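Local coordinates for mutual gliding-motility protein MglA (Myxococcus xanthus DK 1622, PDB 6H17), which binds GTP as a small GTPase and acts as an intracellular switch that coordinates social and adventurous gliding and controls its direction and speed, at residues R9-K14 against F70-H75; V16-G21 against M114-N119; V102-I107 against Y140-L145. One frame throughout, in Å; residues are numbered along the deposited sequence.

Contact 1. Residues R9-K14 against F70-H75. With SO4 (sulfate ion), chain E.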
loop_
_atom_site.group_PDB
_atom_site.type_symbol
_atom_site.label_atom_id
_atom_site.label_comp_id
_atom_site.label_asym_id
_atom_site.label_seq_id
_atom_site.Cartn_x
_atom_site.Cartn_y
_atom_site.Cartn_z
ATOM N N ARG A 9 19.885 -4.604 16.338
ATOM C CA ARG A 9 19.462 -3.218 16.137
ATOM C C ARG A 9 18.787 -3.028 14.786
ATOM O O ARG A 9 19.019 -2.029 14.101
ATOM C CB ARG A 9 20.603 -2.205 16.295
ATOM C CG ARG A 9 21.474 -2.417 17.493
ATOM C CD ARG A 9 20.666 -2.383 18.731
ATOM N NE ARG A 9 20.071 -1.072 19.005
ATOM C CZ ARG A 9 19.324 -0.826 20.071
ATOM N NH1 ARG A 9 19.062 -1.803 20.933
ATOM N NH2 ARG A 9 18.840 0.386 20.276
ATOM N N GLU A 10 17.968 -3.986 14.370
ATOM C CA GLU A 10 17.283 -3.933 13.086
ATOM C C GLU A 10 15.781 -3.944 13.279
ATOM O O GLU A 10 15.251 -4.701 14.090
ATOM C CB GLU A 10 17.707 -5.114 12.192
ATOM C CG GLU A 10 19.207 -5.083 11.912
ATOM C CD GLU A 10 19.661 -6.024 10.810
ATOM O OE1 GLU A 10 20.890 -6.098 10.561
ATOM O OE2 GLU A 10 18.799 -6.688 10.195
ATOM N N ILE A 11 15.109 -3.085 12.521
ATOM C CA ILE A 11 13.654 -3.009 12.487
ATOM C C ILE A 11 13.198 -3.229 11.054
ATOM O O ILE A 11 13.673 -2.557 10.141
ATOM C CB ILE A 11 13.158 -1.634 12.978
ATOM C CG1 ILE A 11 13.602 -1.368 14.417
ATOM C CG2 ILE A 11 11.648 -1.531 12.825
ATOM C CD1 ILE A 11 13.284 0.028 14.900
ATOM N N ASN A 12 12.251 -4.144 10.866
ATOM C CA ASN A 12 11.624 -4.331 9.565
ATOM C C ASN A 12 10.149 -4.004 9.679
ATOM O O ASN A 12 9.464 -4.514 10.569
ATOM C CB ASN A 12 11.830 -5.753 9.057
ATOM C CG ASN A 12 13.276 -6.024 8.684
ATOM O OD1 ASN A 12 13.967 -5.155 8.137
ATOM N ND2 ASN A 12 13.751 -7.211 9.011
ATOM N N CYS A 13 9.699 -3.108 8.811
ATOM C CA CYS A 13 8.318 -2.651 8.736
ATOM C C CYS A 13 7.711 -3.186 7.446
ATOM O O CYS A 13 8.434 -3.457 6.475
ATOM C CB CYS A 13 8.266 -1.115 8.738
ATOM S SG CYS A 13 8.898 -0.366 10.284
ATOM N N LYS A 14 6.382 -3.353 7.447
ATOM C CA LYS A 14 5.664 -3.853 6.281
ATOM C C LYS A 14 4.580 -2.881 5.861
ATOM O O LYS A 14 3.728 -2.494 6.670
ATOM C CB LYS A 14 5.043 -5.194 6.643
ATOM C CG LYS A 14 4.267 -5.860 5.549
ATOM C CD LYS A 14 3.858 -7.257 5.992
ATOM C CE LYS A 14 3.403 -8.097 4.839
ATOM N NZ LYS A 14 3.083 -9.489 5.263
ATOM N N PHE A 70 18.905 2.274 15.325
ATOM C CA PHE A 70 18.474 1.080 14.610
ATOM C C PHE A 70 18.694 1.292 13.116
ATOM O O PHE A 70 18.816 2.427 12.641
ATOM C CB PHE A 70 16.966 0.802 14.819
ATOM C CG PHE A 70 16.596 0.447 16.231
ATOM C CD1 PHE A 70 16.309 1.434 17.152
ATOM C CD2 PHE A 70 16.529 -0.875 16.637
ATOM C CE1 PHE A 70 15.975 1.110 18.461
ATOM C CE2 PHE A 70 16.190 -1.208 17.929
ATOM C CZ PHE A 70 15.916 -0.219 18.846
ATOM N N LYS A 71 18.800 0.183 12.382
ATOM C CA LYS A 71 18.619 0.166 10.934
ATOM C C LYS A 71 17.166 -0.214 10.689
ATOM O O LYS A 71 16.699 -1.244 11.192
ATOM C CB LYS A 71 19.537 -0.888 10.301
ATOM C CG LYS A 71 19.264 -1.199 8.813
ATOM C CD LYS A 71 20.189 -2.297 8.259
ATOM C CE LYS A 71 19.749 -3.694 8.680
ATOM N NZ LYS A 71 18.601 -4.241 7.887
ATOM N N THR A 72 16.450 0.609 9.925
ATOM C CA THR A 72 15.046 0.393 9.653
ATOM C C THR A 72 14.872 0.212 8.160
ATOM O O THR A 72 15.376 1.010 7.365
ATOM C CB THR A 72 14.185 1.564 10.140
ATOM O OG1 THR A 72 14.372 1.725 11.549
ATOM C CG2 THR A 72 12.720 1.309 9.854
ATOM N N ARG A 73 14.171 -0.845 7.799
ATOM C CA ARG A 73 13.867 -1.103 6.399
ATOM C C ARG A 73 12.370 -1.294 6.247
ATOM O O ARG A 73 11.713 -1.873 7.119
ATOM C CB ARG A 73 14.627 -2.317 5.875
ATOM C CG ARG A 73 16.154 -2.129 5.809
ATOM C CD ARG A 73 16.579 -1.047 4.819
ATOM N NE ARG A 73 18.039 -0.827 4.831
ATOM C CZ ARG A 73 18.669 0.155 5.482
ATOM N NH1 ARG A 73 19.996 0.239 5.409
ATOM N NH2 ARG A 73 17.997 1.061 6.182
ATOM N N PHE A 74 11.843 -0.759 5.163
ATOM C CA PHE A 74 10.447 -0.916 4.784
ATOM C C PHE A 74 10.336 -1.954 3.682
ATOM O O PHE A 74 11.080 -1.901 2.692
ATOM C CB PHE A 74 9.884 0.419 4.308
ATOM C CG PHE A 74 9.601 1.383 5.418
ATOM C CD1 PHE A 74 8.308 1.575 5.874
ATOM C CD2 PHE A 74 10.634 2.077 6.028
ATOM C CE1 PHE A 74 8.048 2.446 6.908
ATOM C CE2 PHE A 74 10.361 2.958 7.063
ATOM C CZ PHE A 74 9.078 3.138 7.493
ATOM N N HIS A 75 9.405 -2.886 3.843
ATOM C CA HIS A 75 9.124 -3.922 2.854
ATOM C C HIS A 75 7.745 -3.638 2.291
ATOM O O HIS A 75 6.747 -3.751 3.003
ATOM C CB HIS A 75 9.208 -5.300 3.488
ATOM C CG HIS A 75 10.586 -5.635 3.971
ATOM N ND1 HIS A 75 10.839 -6.666 4.845
ATOM C CD2 HIS A 75 11.788 -5.081 3.681
ATOM C CE1 HIS A 75 12.140 -6.725 5.086
ATOM N NE2 HIS A 75 12.740 -5.782 4.390
HETATM S S SO4 E . 21.044 3.761 6.139
HETATM O O1 SO4 E . 21.498 4.819 7.069
HETATM O O2 SO4 E . 20.615 2.572 6.892
HETATM O O3 SO4 E . 19.889 4.264 5.381
HETATM O O4 SO4 E . 22.112 3.424 5.204
HETATM O O HOH W 1 16.325 -3.473 9.027
#

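Contact 2. Residues V16-G21 against M114-N119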
loop_
_atom_site.group_PDB
_atom_site.type_symbol
_atom_site.label_atom_id
_atom_site.label_comp_id
_atom_site.label_asym_id
_atom_site.label_seq_id
_atom_site.Cartn_x
_atom_site.Cartn_y
_atom_site.Cartn_z
ATOM N N VAL A 16 1.539 -2.525 2.954
ATOM C CA VAL A 16 0.759 -3.249 1.951
ATOM C C VAL A 16 -0.039 -2.251 1.113
ATOM O O VAL A 16 -0.797 -1.436 1.656
ATOM C CB VAL A 16 -0.166 -4.304 2.590
ATOM C CG1 VAL A 16 -1.043 -4.952 1.521
ATOM C CG2 VAL A 16 0.670 -5.347 3.313
ATOM N N TYR A 17 0.116 -2.344 -0.211
ATOM C CA TYR A 17 -0.710 -1.639 -1.188
ATOM C C TYR A 17 -1.896 -2.529 -1.531
ATOM O O TYR A 17 -1.720 -3.671 -1.995
ATOM C CB TYR A 17 0.136 -1.316 -2.423
ATOM C CG TYR A 17 1.033 -0.105 -2.260
ATOM C CD1 TYR A 17 0.808 1.052 -2.968
ATOM C CD2 TYR A 17 2.118 -0.123 -1.385
ATOM C CE1 TYR A 17 1.615 2.161 -2.825
ATOM C CE2 TYR A 17 2.928 0.981 -1.244
ATOM C CZ TYR A 17 2.666 2.120 -1.958
ATOM O OH TYR A 17 3.491 3.209 -1.769
ATOM N N TYR A 18 -3.090 -1.997 -1.323
ATOM C CA TYR A 18 -4.343 -2.725 -1.456
ATOM C C TYR A 18 -5.219 -1.999 -2.459
ATOM O O TYR A 18 -4.977 -0.833 -2.773
ATOM C CB TYR A 18 -5.053 -2.743 -0.094
ATOM C CG TYR A 18 -5.847 -3.972 0.268
ATOM C CD1 TYR A 18 -5.239 -5.057 0.856
ATOM C CD2 TYR A 18 -7.209 -4.019 0.072
ATOM C CE1 TYR A 18 -5.954 -6.159 1.223
ATOM C CE2 TYR A 18 -7.955 -5.130 0.430
ATOM C CZ TYR A 18 -7.308 -6.205 1.011
ATOM O OH TYR A 18 -7.991 -7.329 1.431
ATOM N N GLY A 19 -6.252 -2.671 -2.964
ATOM C CA GLY A 19 -7.175 -2.059 -3.892
ATOM C C GLY A 19 -7.653 -3.057 -4.920
ATOM O O GLY A 19 -7.139 -4.167 -5.014
ATOM N N PRO A 20 -8.627 -2.673 -5.728
ATOM C CA PRO A 20 -9.298 -3.640 -6.612
ATOM C C PRO A 20 -8.415 -4.054 -7.783
ATOM O O PRO A 20 -7.332 -3.522 -8.019
ATOM C CB PRO A 20 -10.554 -2.881 -7.050
ATOM C CG PRO A 20 -10.158 -1.457 -6.978
ATOM C CD PRO A 20 -9.255 -1.342 -5.773
ATOM N N GLY A 21 -8.895 -5.034 -8.539
ATOM C CA GLY A 21 -8.140 -5.500 -9.687
ATOM C C GLY A 21 -7.749 -4.377 -10.606
ATOM O O GLY A 21 -8.545 -3.473 -10.875
ATOM N N MET A 114 -15.216 0.278 -3.641
ATOM C CA MET A 114 -15.907 0.153 -2.362
ATOM C C MET A 114 -15.849 -1.270 -1.834
ATOM O O MET A 114 -15.678 -1.476 -0.627
ATOM C CB MET A 114 -17.351 0.592 -2.527
ATOM C CG MET A 114 -17.483 2.058 -2.783
ATOM S SD MET A 114 -19.177 2.477 -3.181
ATOM C CE MET A 114 -19.104 4.231 -2.882
ATOM N N GLU A 115 -16.004 -2.260 -2.712
ATOM C CA GLU A 115 -15.898 -3.650 -2.283
ATOM C C GLU A 115 -14.517 -3.929 -1.712
ATOM O O GLU A 115 -14.374 -4.564 -0.661
ATOM C CB GLU A 115 -16.195 -4.582 -3.462
ATOM C CG GLU A 115 -15.926 -6.077 -3.185
ATOM C CD GLU A 115 -17.171 -6.853 -2.812
ATOM O OE1 GLU A 115 -17.319 -7.996 -3.299
ATOM O OE2 GLU A 115 -17.997 -6.321 -2.040
ATOM N N SER A 116 -13.478 -3.464 -2.398
ATOM C CA SER A 116 -12.120 -3.707 -1.939
ATOM C C SER A 116 -11.820 -2.999 -0.623
ATOM O O SER A 116 -11.120 -3.552 0.225
ATOM C CB SER A 116 -11.128 -3.297 -3.024
ATOM O OG SER A 116 -9.803 -3.571 -2.640
ATOM N N LEU A 117 -12.321 -1.776 -0.445
ATOM C CA LEU A 117 -12.080 -1.047 0.801
ATOM C C LEU A 117 -12.772 -1.737 1.974
ATOM O O LEU A 117 -12.207 -1.833 3.071
ATOM C CB LEU A 117 -12.547 0.403 0.635
ATOM C CG LEU A 117 -12.413 1.310 1.851
ATOM C CD1 LEU A 117 -10.972 1.343 2.330
ATOM C CD2 LEU A 117 -12.924 2.710 1.481
ATOM N N GLU A 118 -13.985 -2.237 1.763
ATOM C CA GLU A 118 -14.649 -3.002 2.811
ATOM C C GLU A 118 -13.907 -4.307 3.091
ATOM O O GLU A 118 -13.770 -4.720 4.255
ATOM C CB GLU A 118 -16.109 -3.253 2.438
ATOM C CG GLU A 118 -16.837 -4.112 3.452
ATOM C CD GLU A 118 -17.049 -3.445 4.799
ATOM O OE1 GLU A 118 -17.620 -4.123 5.688
ATOM O OE2 GLU A 118 -16.652 -2.274 5.003
ATOM N N ASN A 119 -13.422 -4.970 2.041
ATOM C CA ASN A 119 -12.630 -6.179 2.203
ATOM C C ASN A 119 -11.370 -5.920 3.013
ATOM O O ASN A 119 -10.982 -6.760 3.836
ATOM C CB ASN A 119 -12.304 -6.713 0.805
ATOM C CG ASN A 119 -11.486 -7.969 0.818
ATOM O OD1 ASN A 119 -10.331 -7.960 0.379
ATOM N ND2 ASN A 119 -12.071 -9.064 1.274
#

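Contact 3. Residues V102-I107 against Y140-L145. With GSP (5'-guanosine-diphosphate-monothiophosphate), chain C.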
loop_
_atom_site.group_PDB
_atom_site.type_symbol
_atom_site.label_atom_id
_atom_site.label_comp_id
_atom_site.label_asym_id
_atom_site.label_seq_id
_atom_site.Cartn_x
_atom_site.Cartn_y
_atom_site.Cartn_z
ATOM N N VAL A 102 -5.171 1.945 -2.924
ATOM C CA VAL A 102 -5.096 2.524 -4.254
ATOM C C VAL A 102 -6.470 2.376 -4.888
ATOM O O VAL A 102 -6.899 1.266 -5.215
ATOM C CB VAL A 102 -4.015 1.856 -5.108
ATOM C CG1 VAL A 102 -3.963 2.481 -6.493
ATOM C CG2 VAL A 102 -2.645 1.931 -4.428
ATOM N N ALA A 103 -7.181 3.486 -5.052
ATOM C CA ALA A 103 -8.489 3.478 -5.694
ATOM C C ALA A 103 -8.338 3.796 -7.172
ATOM O O ALA A 103 -7.545 4.662 -7.566
ATOM C CB ALA A 103 -9.383 4.514 -5.029
ATOM N N ASP A 104 -9.084 3.081 -7.997
ATOM C CA ASP A 104 -9.146 3.377 -9.425
ATOM C C ASP A 104 -10.185 4.469 -9.641
ATOM O O ASP A 104 -11.369 4.255 -9.389
ATOM C CB ASP A 104 -9.523 2.102 -10.179
ATOM C CG ASP A 104 -9.419 2.253 -11.690
ATOM O OD1 ASP A 104 -9.753 3.343 -12.213
ATOM O OD2 ASP A 104 -8.990 1.285 -12.364
ATOM N N SER A 105 -9.768 5.640 -10.112
ATOM C CA SER A 105 -10.713 6.751 -10.203
ATOM C C SER A 105 -11.770 6.562 -11.286
ATOM O O SER A 105 -12.733 7.343 -11.326
ATOM C CB SER A 105 -9.981 8.066 -10.500
ATOM O OG SER A 105 -9.184 8.483 -9.398
ATOM N N GLN A 106 -11.615 5.610 -12.201
ATOM C CA GLN A 106 -12.611 5.443 -13.257
ATOM C C GLN A 106 -13.992 5.187 -12.657
ATOM O O GLN A 106 -14.164 4.356 -11.762
ATOM C CB GLN A 106 -12.248 4.268 -14.156
ATOM C CG GLN A 106 -10.977 4.459 -14.923
ATOM C CD GLN A 106 -10.646 3.254 -15.756
ATOM O OE1 GLN A 106 -10.956 3.202 -16.952
ATOM N NE2 GLN A 106 -10.046 2.261 -15.138
ATOM N N ILE A 107 -15.004 5.868 -13.197
ATOM C CA ILE A 107 -16.346 5.797 -12.621
ATOM C C ILE A 107 -16.880 4.371 -12.635
ATOM O O ILE A 107 -17.545 3.939 -11.679
ATOM C CB ILE A 107 -17.260 6.823 -13.315
ATOM C CG1 ILE A 107 -18.560 7.021 -12.518
ATOM C CG2 ILE A 107 -17.541 6.428 -14.774
ATOM C CD1 ILE A 107 -19.273 8.302 -12.889
ATOM N N TYR A 140 -5.969 8.286 -4.944
ATOM C CA TYR A 140 -6.941 8.328 -6.033
ATOM C C TYR A 140 -6.146 8.272 -7.329
ATOM O O TYR A 140 -5.688 9.295 -7.836
ATOM C CB TYR A 140 -7.808 9.577 -5.956
ATOM C CG TYR A 140 -8.467 9.817 -4.610
ATOM C CD1 TYR A 140 -9.003 8.771 -3.856
ATOM C CD2 TYR A 140 -8.535 11.097 -4.077
ATOM C CE1 TYR A 140 -9.611 9.016 -2.618
ATOM C CE2 TYR A 140 -9.128 11.339 -2.853
ATOM C CZ TYR A 140 -9.658 10.287 -2.136
ATOM O OH TYR A 140 -10.253 10.501 -0.899
ATOM N N ASN A 141 -5.969 7.064 -7.851
ATOM C CA ASN A 141 -5.114 6.836 -9.009
ATOM C C ASN A 141 -5.910 6.975 -10.299
ATOM O O ASN A 141 -7.144 7.025 -10.316
ATOM C CB ASN A 141 -4.443 5.461 -8.891
ATOM C CG ASN A 141 -3.325 5.266 -9.870
ATOM O OD1 ASN A 141 -2.570 6.202 -10.167
ATOM N ND2 ASN A 141 -3.209 4.061 -10.405
ATOM N N LYS A 142 -5.179 7.052 -11.400
ATOM C CA LYS A 142 -5.761 7.187 -12.747
ATOM C C LYS A 142 -6.465 8.532 -12.945
ATOM O O LYS A 142 -7.468 8.630 -13.657
ATOM C CB LYS A 142 -6.653 6.010 -13.157
ATOM C CG LYS A 142 -6.065 4.644 -12.797
ATOM C CD LYS A 142 -6.580 3.540 -13.702
ATOM C CE LYS A 142 -6.003 2.199 -13.289
ATOM N NZ LYS A 142 -6.689 1.083 -14.021
ATOM N N ARG A 143 -5.877 9.604 -12.398
ATOM C CA ARG A 143 -6.446 10.935 -12.569
ATOM C C ARG A 143 -6.376 11.421 -14.006
ATOM O O ARG A 143 -7.062 12.389 -14.346
ATOM C CB ARG A 143 -5.743 11.963 -11.673
ATOM C CG ARG A 143 -5.786 11.666 -10.183
ATOM C CD ARG A 143 -7.181 11.417 -9.657
ATOM N NE ARG A 143 -8.091 12.478 -10.070
ATOM C CZ ARG A 143 -9.411 12.371 -10.100
ATOM N NH1 ARG A 143 -10.000 11.270 -9.687
ATOM N NH2 ARG A 143 -10.150 13.391 -10.510
ATOM N N ASP A 144 -5.582 10.769 -14.852
ATOM C CA ASP A 144 -5.406 11.165 -16.238
ATOM C C ASP A 144 -6.565 10.760 -17.130
ATOM O O ASP A 144 -6.652 11.244 -18.263
ATOM C CB ASP A 144 -4.121 10.523 -16.791
ATOM C CG ASP A 144 -4.151 9.010 -16.730
ATOM O OD1 ASP A 144 -3.980 8.365 -17.785
ATOM O OD2 ASP A 144 -4.351 8.449 -15.633
ATOM N N LEU A 145 -7.452 9.891 -16.671
ATOM C CA LEU A 145 -8.442 9.312 -17.563
ATOM C C LEU A 145 -9.698 10.192 -17.651
ATOM O O LEU A 145 -10.114 10.787 -16.650
ATOM C CB LEU A 145 -8.808 7.901 -17.118
ATOM C CG LEU A 145 -7.668 6.898 -17.298
ATOM C CD1 LEU A 145 -8.074 5.521 -16.826
ATOM C CD2 LEU A 145 -7.228 6.861 -18.758
HETATM P PG GSP C . -3.762 -6.633 -9.746
HETATM O O3B GSP C . -3.611 -5.112 -10.383
HETATM S S1G GSP C . -4.887 -7.566 -10.922
HETATM O O2G GSP C . -2.322 -7.171 -9.622
HETATM O O3G GSP C . -4.358 -6.426 -8.350
HETATM P PB GSP C . -2.687 -3.885 -9.995
HETATM O O1B GSP C . -3.379 -3.006 -9.022
HETATM O O2B GSP C . -1.333 -4.346 -9.611
HETATM P PA GSP C . -1.396 -2.663 -12.281
HETATM O O1A GSP C . -0.524 -1.782 -11.521
HETATM O O2A GSP C . -0.803 -3.847 -12.912
HETATM O O3A GSP C . -2.648 -3.099 -11.402
HETATM O "O5'" GSP C . -2.130 -1.738 -13.355
HETATM C "C5'" GSP C . -3.109 -2.286 -14.224
HETATM C "C4'" GSP C . -3.179 -1.481 -15.516
HETATM O "O4'" GSP C . -3.575 -0.127 -15.219
HETATM C "C3'" GSP C . -1.842 -1.395 -16.206
HETATM O "O3'" GSP C . -2.028 -1.471 -17.610
HETATM C "C2'" GSP C . -1.284 -0.021 -15.841
HETATM O "O2'" GSP C . -0.401 0.539 -16.768
HETATM C "C1'" GSP C . -2.599 0.765 -15.730
HETATM N N9 GSP C . -2.524 1.942 -14.874
HETATM C C8 GSP C . -2.064 1.965 -13.594
HETATM N N7 GSP C . -2.138 3.222 -13.109
HETATM C C5 GSP C . -2.656 4.004 -14.109
HETATM C C6 GSP C . -2.940 5.366 -14.193
HETATM O O6 GSP C . -2.771 6.200 -13.271
HETATM N N1 GSP C . -3.439 5.800 -15.381
HETATM C C2 GSP C . -3.678 4.962 -16.441
HETATM N N2 GSP C . -4.181 5.466 -17.554
HETATM N N3 GSP C . -3.404 3.638 -16.385
HETATM C C4 GSP C . -2.894 3.205 -15.217
#

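Contact 1. Residues R9-K14 against F70-H75
Backbone hydrogen bonds stitch R9-K14 to its parallel neighbour K71-H75. K71 N donates to R9 O and I11 N to K71 O, both at 2.8 Å; R73 N to I11 O, C13 N to R73 O and H75 N to C13 O follow, each at 2.9 Å. I11 and C13 thus use both N-H and C=O, the familiar ladder of parallel strands.

The aromatic contacts begin where the strands start. The ring of F70 is held between two side chains. On one face the guanidinium of R9 lies flat as a cation-pi stack, centres 4.1 Å apart and planes at 21°, with R9 NH2 nearest F70 CZ at 3.3 Å. Bends at chi2 (-58°) and chi3 (-66°) fold the arginine back; G69 O takes its NE and Y6 O its NH1, which fixes the rotation of the group. On the opposite face I11 CD1 makes a CH-pi contact, 3.6 Å from F70 CG. Near the other end C13 CB sits over the F74 ring, 4.2 Å from its centroid, and both residues pack against helix 176-193.

Both strands belong to the central sheet of the small GTPase fold: 10-18 leads into the P-loop, and 71-78 into the predicted GTP-binding residues T78-Q82.

Charged groups lie on the face of E10, N12 and K14. E10 OE2 and K71 NZ form a weak salt bridge at 3.4 Å, doubtful since K71 has two conformers and the modelled side chains come too close. R73 brings NH1 and NH2 to one oxygen, O2, of a sulfate probably from the crystallisation liquor, NH1 at 2.8 Å.

Contact 2. Residues V16-G21 against M114-N119
Y18 reaches from the end of strand 10-18 to N119 on helix 110-125, its hydroxyl donating to the amide oxygen: OH to OD1 is 2.6 Å. The two side chains meet at about a right angle, and the donor stands above the carbonyl plane of the amide, 46° out of it. With CG anti to the backbone N (chi1 -180°), the amide end of N119 is carried close to the tyrosine hydroxyl. The ring also turns its edge to the helix backbone, CE2 lying 3.5 Å from S116 O.

The tight part lies one turn back along the helix, where S116 is wedged against the loop. Its OG comes within 3.2 Å of G19 C, and its CB is 3.9 Å from P20 CD. At the phi of G19, 145°, a side chain would run into the carbonyl oxygen of Y18, which glycine avoids. G19-G21 open the P-loop, the predicted GTP-binding stretch of this family, and G21 touches the bound nucleotide analogue. By contrast, the helix flank bearing M114 and E115 is exposed and has no contact with the loop.

A phenylalanine in place of Y18 would probably leave N119 OD1 without this donor and N123 ND2 without the acceptor that the hydroxyl offers.

That hydroxyl is one link in a polar chain: it gives to N119 and receives from N123, while N119 OD1 also accepts from R89 NE and N119 ND2 donates to D86 OD1. P20 N, 3.4 Å from S116 OG, is a proline nitrogen with no N-H to give, and the two only pack. The chemistry is therefore divided, with directional bonding at the tyrosine and plain van der Waals packing where the helix backs the phosphate-binding loop.

Contact 3. Residues V102-I107 against Y140-L145
The carboxylate of D104 is approached from above its plane by K142 NZ, a salt bridge of 2.8 Å to OD2, while Q106 NE2 comes to the syn side of both oxygens. OD1 also takes Q106 N on its anti side, closing an Asx turn. The Y140 ring receives A103 CB at its edge, 4.4 Å from CD1. At the edge of the R143 guanidinium, NH1 gives a weak bond to S105 OG at 2.9 Å; V149 O is its stronger partner.

N141 O is gripped twice, from opposite faces of its plane: S105 OG donates at 2.7 Å and S105 N at 3.0 Å. This probably steadies the start of N141-D144, the NKxD motif that reads guanine in small GTPases. N141 ND2 donates to N7 of the nucleotide at 3.0 Å, while its OD1 accepts from A170 N, and D144 OD2 takes guanine N1 at 2.8 Å. K142 CG lies 3.5 Å from C6 of the base.

Strands 98-104 and 136-141 run parallel, joined through helix 110-125 as a beta-alpha-beta crossover; A103 and S105 pack on M154 of helix 151-158, while within the sheet the backbone of V102 bonds to that of Y18 in strand 10-18.

All three contacts draw on one sheet, with strand 10-18 shared by contacts 1 and 2. Contact 1 lies at the far end, its centre about 26 Å from that of contact 2 and about 31 Å from that of contact 3, across the chain's centre. Contacts 2 and 3, centres about 13 Å apart, touch directly: Y18 O and V102 N are 2.8 Å apart, a probable hydrogen bond, and P20 CD packs 3.6 Å from V102 O. Together they border the nucleotide, contact 2 from the phosphate-binding loop and contact 3 from the guanine. K142 NZ ties the two regions by bonding L22 O, as does N141 ND2 through C23 O.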